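Local coordinates for protein leucine--tRNA ligase (Agrobacterium radiobacter, PDB 5AH5) that probably joins leucine to its cognate tRNA at the expense of ATP, as a leucyl-tRNA synthetase of the class I family, at residues G209-V214 against F556-N561; S55-T59 against R596-L600; V131-K136 against E442-L448. One frame throughout, in Å; residues are numbered along the deposited sequence.

Contact 1: G209-V214 against F556-N561; sequences GWPTSV and FVELYN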
# COMPACT_ATOMS: atom_id res chain seq x y z
N GLY B 209 3.71 11.63 2.67
CA GLY B 209 4.19 10.36 3.22
C GLY B 209 4.00 9.21 2.22
O GLY B 209 4.27 8.08 2.55
N TRP B 210 3.56 9.45 0.99
CA TRP B 210 3.57 8.32 0.04
C TRP B 210 4.74 8.46 -0.95
O TRP B 210 5.08 9.56 -1.31
CB TRP B 210 2.25 8.31 -0.75
CG TRP B 210 1.06 7.90 0.01
CD1 TRP B 210 0.72 8.22 1.28
CD2 TRP B 210 -0.03 7.15 -0.52
NE1 TRP B 210 -0.48 7.64 1.61
CE2 TRP B 210 -0.97 7.00 0.50
CE3 TRP B 210 -0.29 6.59 -1.77
CZ2 TRP B 210 -2.15 6.26 0.32
CZ3 TRP B 210 -1.47 5.86 -1.94
CH2 TRP B 210 -2.37 5.70 -0.90
N PRO B 211 5.31 7.34 -1.41
CA PRO B 211 6.30 7.41 -2.48
C PRO B 211 5.77 8.14 -3.70
O PRO B 211 4.57 7.99 -4.07
CB PRO B 211 6.53 5.93 -2.83
CG PRO B 211 6.28 5.23 -1.57
CD PRO B 211 5.17 5.96 -0.90
N THR B 212 6.66 8.89 -4.34
CA THR B 212 6.29 9.70 -5.47
C THR B 212 5.98 8.74 -6.64
O THR B 212 5.19 9.06 -7.50
CB THR B 212 7.42 10.68 -5.90
OG1 THR B 212 8.52 9.93 -6.36
CG2 THR B 212 7.88 11.57 -4.76
N SER B 213 6.59 7.59 -6.66
CA SER B 213 6.29 6.58 -7.64
C SER B 213 4.81 6.10 -7.61
O SER B 213 4.16 6.04 -8.65
CB SER B 213 7.20 5.38 -7.42
OG SER B 213 7.10 4.92 -6.06
N VAL B 214 4.31 5.75 -6.42
CA VAL B 214 2.90 5.32 -6.23
C VAL B 214 1.97 6.48 -6.62
O VAL B 214 0.99 6.31 -7.39
CB VAL B 214 2.67 4.84 -4.81
CG1 VAL B 214 1.20 4.60 -4.53
CG2 VAL B 214 3.43 3.56 -4.56
N PHE B 556 -4.41 6.69 4.83
CA PHE B 556 -3.07 6.25 5.24
C PHE B 556 -2.07 7.45 5.14
O PHE B 556 -1.92 8.06 4.09
CB PHE B 556 -2.59 5.07 4.37
CG PHE B 556 -3.64 3.98 4.13
CD1 PHE B 556 -4.10 3.21 5.18
CD2 PHE B 556 -4.06 3.66 2.83
CE1 PHE B 556 -5.06 2.20 4.94
CE2 PHE B 556 -4.98 2.63 2.59
CZ PHE B 556 -5.51 1.94 3.67
N VAL B 557 -1.47 7.82 6.25
CA VAL B 557 -0.58 8.98 6.27
C VAL B 557 0.73 8.67 5.52
O VAL B 557 1.04 9.29 4.53
CB VAL B 557 -0.31 9.49 7.70
CG1 VAL B 557 0.76 10.63 7.71
CG2 VAL B 557 -1.58 10.04 8.29
N GLU B 558 1.43 7.68 6.02
CA GLU B 558 2.68 7.18 5.47
C GLU B 558 2.46 5.75 4.88
O GLU B 558 1.92 4.92 5.56
CB GLU B 558 3.69 7.16 6.61
CG GLU B 558 5.14 7.13 6.21
CD GLU B 558 5.77 8.50 5.98
OE1 GLU B 558 5.54 9.38 6.84
OE2 GLU B 558 6.52 8.63 4.97
N LEU B 559 2.80 5.55 3.60
CA LEU B 559 2.81 4.28 2.90
C LEU B 559 4.24 3.83 2.63
O LEU B 559 4.98 4.51 2.00
CB LEU B 559 2.07 4.39 1.57
CG LEU B 559 2.18 3.26 0.59
CD1 LEU B 559 1.32 2.10 1.10
CD2 LEU B 559 1.63 3.63 -0.78
N TYR B 560 4.57 2.63 3.07
CA TYR B 560 5.79 1.99 2.78
C TYR B 560 5.54 0.70 1.96
O TYR B 560 4.76 -0.18 2.36
CB TYR B 560 6.42 1.63 4.09
CG TYR B 560 6.91 2.84 4.88
CD1 TYR B 560 8.09 3.53 4.51
CD2 TYR B 560 6.20 3.32 5.95
CE1 TYR B 560 8.54 4.63 5.24
CE2 TYR B 560 6.62 4.44 6.67
CZ TYR B 560 7.81 5.07 6.34
OH TYR B 560 8.20 6.14 7.10
N ASN B 561 6.25 0.58 0.85
CA ASN B 561 6.16 -0.57 -0.03
C ASN B 561 7.33 -1.53 0.15
O ASN B 561 8.40 -1.30 -0.44
CB ASN B 561 6.17 -0.09 -1.50
CG ASN B 561 4.98 0.76 -1.86
OD1 ASN B 561 5.16 1.76 -2.51
ND2 ASN B 561 3.76 0.34 -1.54
O HOH W 1 1.03 11.86 3.79
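Trp210, with chi1 in the m well and chi2 at 40°, turns one indole face to Leu559 and the ring edge carrying NE1 to the backbone carbonyl of Phe556. In this pose NE1 donates to Phe556 O at 2.9 Å, nearly straight at 169°, and Leu559 CB sits 3.9 Å from the centroid of the five-membered ring, 4° off its normal, a CH-pi contact. Leu559, in its t,p rotamer, puts CD2 3.7 Å from Trp210 CE3 and 3.9 Å from Val214 CG1. Trp210 CZ2 lies at the edge of the Phe556 ring, 4.1 Å from Phe556 CD2, an apolar contact. The strand 556-560 is the outermost strand of the parallel sheet in the class I synthetase (HUP, Rossmann-like) catalytic core, next to 520-524; Leu534 of helix 533-546 touches both Trp210 and Leu559. Backbone bonding is sparse: Leu559 N donates to Gly209 O at 3.1 Å, and water 1 links Gly209 N (2.9 Å) to Val557 O (2.7 Å). Pro211, N-cap of helix 212-222, rests its CD 3.2 Å from Leu559 O. Asn561 points its CA-to-CB bond toward 209-214 and brings OD1 to 3.2 Å from Val214 CG2, while its ND2 bonds to Gly525 O.

Contact 2: S55-T59 against R596-L600; sequences SMGDT and RCYLL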
# COMPACT_ATOMS: atom_id res chain seq x y z
N SER B 55 6.84 -8.58 9.57
CA SER B 55 7.97 -8.34 10.46
C SER B 55 8.20 -6.87 10.65
O SER B 55 8.49 -6.43 11.77
CB SER B 55 9.22 -8.94 9.90
OG SER B 55 9.16 -10.31 10.05
N MET B 56 8.07 -6.12 9.59
CA MET B 56 8.37 -4.64 9.63
C MET B 56 7.36 -3.93 10.53
O MET B 56 7.73 -3.04 11.32
CB MET B 56 8.35 -4.01 8.26
CG MET B 56 9.42 -4.50 7.29
SD MET B 56 9.29 -3.78 5.62
CE MET B 56 10.64 -4.71 4.91
N GLY B 57 6.08 -4.33 10.40
CA GLY B 57 5.04 -3.79 11.22
C GLY B 57 5.21 -4.17 12.64
O GLY B 57 5.02 -3.32 13.49
N ASP B 58 5.60 -5.42 12.92
CA ASP B 58 5.77 -5.79 14.29
C ASP B 58 6.94 -5.03 15.03
O ASP B 58 6.85 -4.73 16.20
CB ASP B 58 6.10 -7.26 14.42
CG ASP B 58 5.93 -7.75 15.85
OD1 ASP B 58 4.86 -7.48 16.45
OD2 ASP B 58 6.85 -8.39 16.41
N THR B 59 8.08 -4.93 14.34
CA THR B 59 9.22 -4.21 14.83
C THR B 59 8.84 -2.78 15.17
O THR B 59 9.13 -2.32 16.28
CB THR B 59 10.40 -4.33 13.82
OG1 THR B 59 10.86 -5.70 13.87
CG2 THR B 59 11.55 -3.41 14.23
N ARG B 596 13.40 -13.28 11.11
CA ARG B 596 12.92 -11.92 10.98
C ARG B 596 14.09 -10.92 10.80
O ARG B 596 14.00 -9.99 9.96
CB ARG B 596 12.14 -11.55 12.21
CG ARG B 596 10.83 -12.33 12.38
CD ARG B 596 10.24 -12.13 13.76
NE ARG B 596 10.09 -10.71 14.05
CZ ARG B 596 9.28 -10.19 14.97
NH1 ARG B 596 8.42 -10.94 15.67
NH2 ARG B 596 9.28 -8.88 15.16
N CYS B 597 15.15 -11.11 11.57
CA CYS B 597 16.37 -10.20 11.48
C CYS B 597 17.11 -10.33 10.15
O CYS B 597 17.56 -9.32 9.62
CB CYS B 597 17.32 -10.48 12.63
SG CYS B 597 16.70 -9.79 14.19
N TYR B 598 17.19 -11.54 9.57
CA TYR B 598 17.72 -11.69 8.19
C TYR B 598 16.93 -10.90 7.21
O TYR B 598 17.51 -10.17 6.42
CB TYR B 598 17.84 -13.15 7.77
CG TYR B 598 18.11 -13.47 6.29
CD1 TYR B 598 19.34 -13.14 5.66
CD2 TYR B 598 17.14 -14.10 5.51
CE1 TYR B 598 19.57 -13.46 4.31
CE2 TYR B 598 17.39 -14.42 4.17
CZ TYR B 598 18.61 -14.08 3.58
OH TYR B 598 18.83 -14.42 2.25
N LEU B 599 15.60 -11.00 7.23
CA LEU B 599 14.80 -10.20 6.28
C LEU B 599 14.94 -8.72 6.48
O LEU B 599 14.77 -7.94 5.53
CB LEU B 599 13.30 -10.55 6.35
CG LEU B 599 13.00 -11.98 5.82
CD1 LEU B 599 11.64 -12.46 6.35
CD2 LEU B 599 13.05 -12.01 4.30
N LEU B 600 15.10 -8.30 7.72
CA LEU B 600 15.15 -6.88 7.98
C LEU B 600 16.59 -6.31 7.69
O LEU B 600 16.72 -5.19 7.28
CB LEU B 600 14.71 -6.56 9.42
CG LEU B 600 13.20 -6.74 9.76
CD1 LEU B 600 12.93 -6.13 11.12
CD2 LEU B 600 12.34 -6.05 8.75
O HOH W 2 11.42 -8.15 13.53
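Two helical segments cross nearly at right angles here: the axes of 55-59 and 596-600 make a signed angle of -101° and approach to 10.7 Å. The backbones come nearest at Ser55 and Arg596, whose CA atoms are 6.1 Å apart, and side chains fill the gap between the axes. Arg596 and Leu600, one helical turn apart, both send their CA-to-CB bonds toward helix 48-66. The arginine reaches along that helix to Asp58, where NH2 donates to OD2 at 2.8 Å and NH1 adds a weak bond to the same OD2 at 3.1 Å, forming a buried salt bridge. Arg62 shares the carboxylate as a second positive partner, and NH1 of Arg596 also bonds to Leu113 O. Water 2 accepts from Arg596 NH2 (2.8 Å) and lies 2.5 Å from Thr59 OG1, which is also hydrogen-bonded to Pro717 O. Ser55 OG, held by Val51 O, lies 3.5 Å from Arg596 CG. Leu600 CD2 packs on Met56 CG at 3.6 Å, an apolar contact, and its CD1 lies 3.5 Å from the hydroxyl oxygen Thr59 OG1; Phe678 of helix 678-695 packs on Met56, Thr59 and Leu600. This is steep helix-helix packing with a buried ion pair, joining the helix that begins in the predicted HIGH region of the class I catalytic core to helix 592-601, beside the anticodon-binding helical region.

Contact 3: V131-K136 against E442-L448; sequences VLAQQK and EEQLPIL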
# COMPACT_ATOMS: atom_id res chain seq x y z
N VAL B 131 -20.17 -9.12 6.69
CA VAL B 131 -21.17 -9.00 5.61
C VAL B 131 -22.30 -8.05 5.96
O VAL B 131 -22.72 -7.21 5.14
CB VAL B 131 -21.74 -10.44 5.31
CG1 VAL B 131 -22.92 -10.39 4.39
CG2 VAL B 131 -20.68 -11.30 4.70
N LEU B 132 -22.80 -8.16 7.19
CA LEU B 132 -23.87 -7.23 7.70
C LEU B 132 -23.42 -5.76 7.55
O LEU B 132 -24.04 -4.89 6.85
CB LEU B 132 -24.17 -7.58 9.21
CG LEU B 132 -25.08 -6.58 9.98
CD1 LEU B 132 -26.41 -6.32 9.26
CD2 LEU B 132 -25.36 -7.08 11.39
N ALA B 133 -22.24 -5.50 8.09
CA ALA B 133 -21.66 -4.15 7.92
C ALA B 133 -21.54 -3.70 6.50
O ALA B 133 -21.96 -2.58 6.14
CB ALA B 133 -20.33 -4.09 8.63
N GLN B 134 -21.04 -4.56 5.62
CA GLN B 134 -20.83 -4.10 4.25
C GLN B 134 -22.12 -3.91 3.51
O GLN B 134 -22.24 -3.02 2.67
CB GLN B 134 -19.95 -5.12 3.52
CG GLN B 134 -19.46 -4.66 2.16
CD GLN B 134 -18.15 -5.35 1.77
OE1 GLN B 134 -17.11 -5.11 2.39
NE2 GLN B 134 -18.21 -6.25 0.80
N GLN B 135 -23.12 -4.75 3.82
CA GLN B 135 -24.44 -4.64 3.18
C GLN B 135 -25.08 -3.34 3.61
O GLN B 135 -25.64 -2.64 2.77
CB GLN B 135 -25.29 -5.87 3.45
CG GLN B 135 -24.76 -7.09 2.69
CD GLN B 135 -25.51 -8.39 3.00
OE1 GLN B 135 -26.16 -8.56 4.05
NE2 GLN B 135 -25.41 -9.32 2.08
N LYS B 136 -24.91 -2.97 4.86
CA LYS B 136 -25.41 -1.64 5.29
C LYS B 136 -24.75 -0.54 4.59
O LYS B 136 -25.42 0.40 4.11
CB LYS B 136 -25.27 -1.41 6.77
CG LYS B 136 -26.11 -2.32 7.61
CD LYS B 136 -25.93 -1.94 9.07
CE LYS B 136 -26.67 -2.87 9.97
NZ LYS B 136 -26.93 -2.20 11.27
N GLU B 442 -33.52 -3.52 6.50
CA GLU B 442 -32.44 -3.66 7.48
C GLU B 442 -32.66 -4.84 8.44
O GLU B 442 -31.70 -5.54 8.82
CB GLU B 442 -32.27 -2.35 8.28
CG GLU B 442 -31.03 -2.37 9.16
CD GLU B 442 -30.49 -1.00 9.44
OE1 GLU B 442 -29.98 -0.36 8.49
OE2 GLU B 442 -30.58 -0.56 10.60
N GLU B 443 -33.92 -5.07 8.78
CA GLU B 443 -34.33 -6.23 9.59
C GLU B 443 -33.89 -7.59 9.02
O GLU B 443 -33.62 -8.49 9.77
CB GLU B 443 -35.87 -6.24 9.79
CG GLU B 443 -36.42 -5.13 10.70
CD GLU B 443 -36.54 -3.73 10.07
OE1 GLU B 443 -36.62 -3.59 8.82
OE2 GLU B 443 -36.56 -2.75 10.86
N GLN B 444 -33.89 -7.72 7.70
CA GLN B 444 -33.49 -8.97 7.01
C GLN B 444 -31.98 -9.17 6.89
O GLN B 444 -31.53 -10.30 6.64
CB GLN B 444 -34.09 -9.05 5.60
CG GLN B 444 -35.31 -9.94 5.54
CD GLN B 444 -36.34 -9.41 6.46
OE1 GLN B 444 -36.82 -8.28 6.28
NE2 GLN B 444 -36.63 -10.17 7.51
N LEU B 445 -31.20 -8.11 7.10
CA LEU B 445 -29.75 -8.21 7.03
C LEU B 445 -29.10 -9.01 8.11
O LEU B 445 -29.54 -8.99 9.25
CB LEU B 445 -29.13 -6.81 6.94
CG LEU B 445 -29.59 -5.99 5.73
CD1 LEU B 445 -28.94 -4.65 5.68
CD2 LEU B 445 -29.41 -6.71 4.40
N PRO B 446 -28.04 -9.78 7.81
CA PRO B 446 -27.41 -9.91 6.52
C PRO B 446 -28.03 -10.95 5.60
O PRO B 446 -28.49 -11.97 6.09
CB PRO B 446 -25.98 -10.40 6.90
CG PRO B 446 -26.26 -11.23 8.09
CD PRO B 446 -27.34 -10.52 8.86
N ILE B 447 -27.96 -10.71 4.29
CA ILE B 447 -28.18 -11.78 3.30
C ILE B 447 -26.89 -12.61 3.20
O ILE B 447 -25.84 -12.15 2.68
CB ILE B 447 -28.59 -11.20 1.94
CG1 ILE B 447 -29.85 -10.34 2.08
CG2 ILE B 447 -28.85 -12.34 0.97
CD1 ILE B 447 -30.93 -10.93 2.97
N LEU B 448 -26.94 -13.79 3.78
CA LEU B 448 -25.86 -14.74 3.73
C LEU B 448 -25.95 -15.69 2.53
O LEU B 448 -27.05 -16.03 2.08
CB LEU B 448 -25.83 -15.57 5.01
CG LEU B 448 -25.67 -14.72 6.29
CD1 LEU B 448 -25.56 -15.69 7.45
CD2 LEU B 448 -24.40 -13.83 6.17
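Paired hydrogen bonds from one side chain give this contact its polar part. Gln135 OE1 accepts from Ile447 N at 2.8 Å, and Gln135 NE2 donates to Ile447 O at 2.9 Å, so the amide reads both backbone polar groups of a single loop residue; NE2 also bonds to Pro426 O. Apolar packing runs along the same face of helix 128-143. Leu132 CD1 lies 3.6 Å from Leu445 CB, and Val131 CG1 is 4.0 Å from Pro446 CB and 4.1 Å from Leu448 CD2. The peptide bond between Leu445 and Pro446 is cis; both residues direct their CA-to-CB bonds toward the helix. Charge contributes little: Lys136 NZ and Glu442 OE2 are 4.1 Å apart, beyond a salt bridge, and the lysine bonds instead to Pro506 O. The chemistry thus implies a loop without regular secondary structure, in the region carrying the Cys4 zinc site, docked on the helix by backbone recognition plus aliphatic contacts rather than by ion pairing.

In the fold
From the N terminus the chain first passes 55-59, then 131-136 and 209-214. Contact 3 closes next, when 442-448, in the zinc-bearing region, returns to helix 128-143; contact 1 follows as 556-561 meets 209-214, and contact 2 closes last at 596-600. Contacts 1 and 3 cross, their segments alternating, and both nest inside the loop closed by contact 2. The editing domain falls within the loops of all three. Contact 1 ties the start of helix 212-222 to the edge of the parallel catalytic sheet, contact 2 joins helix 48-66, which begins in the predicted HIGH region, to helix 592-601, and contact 3 lies outermost, its centre about 34 Å from that of contact 1.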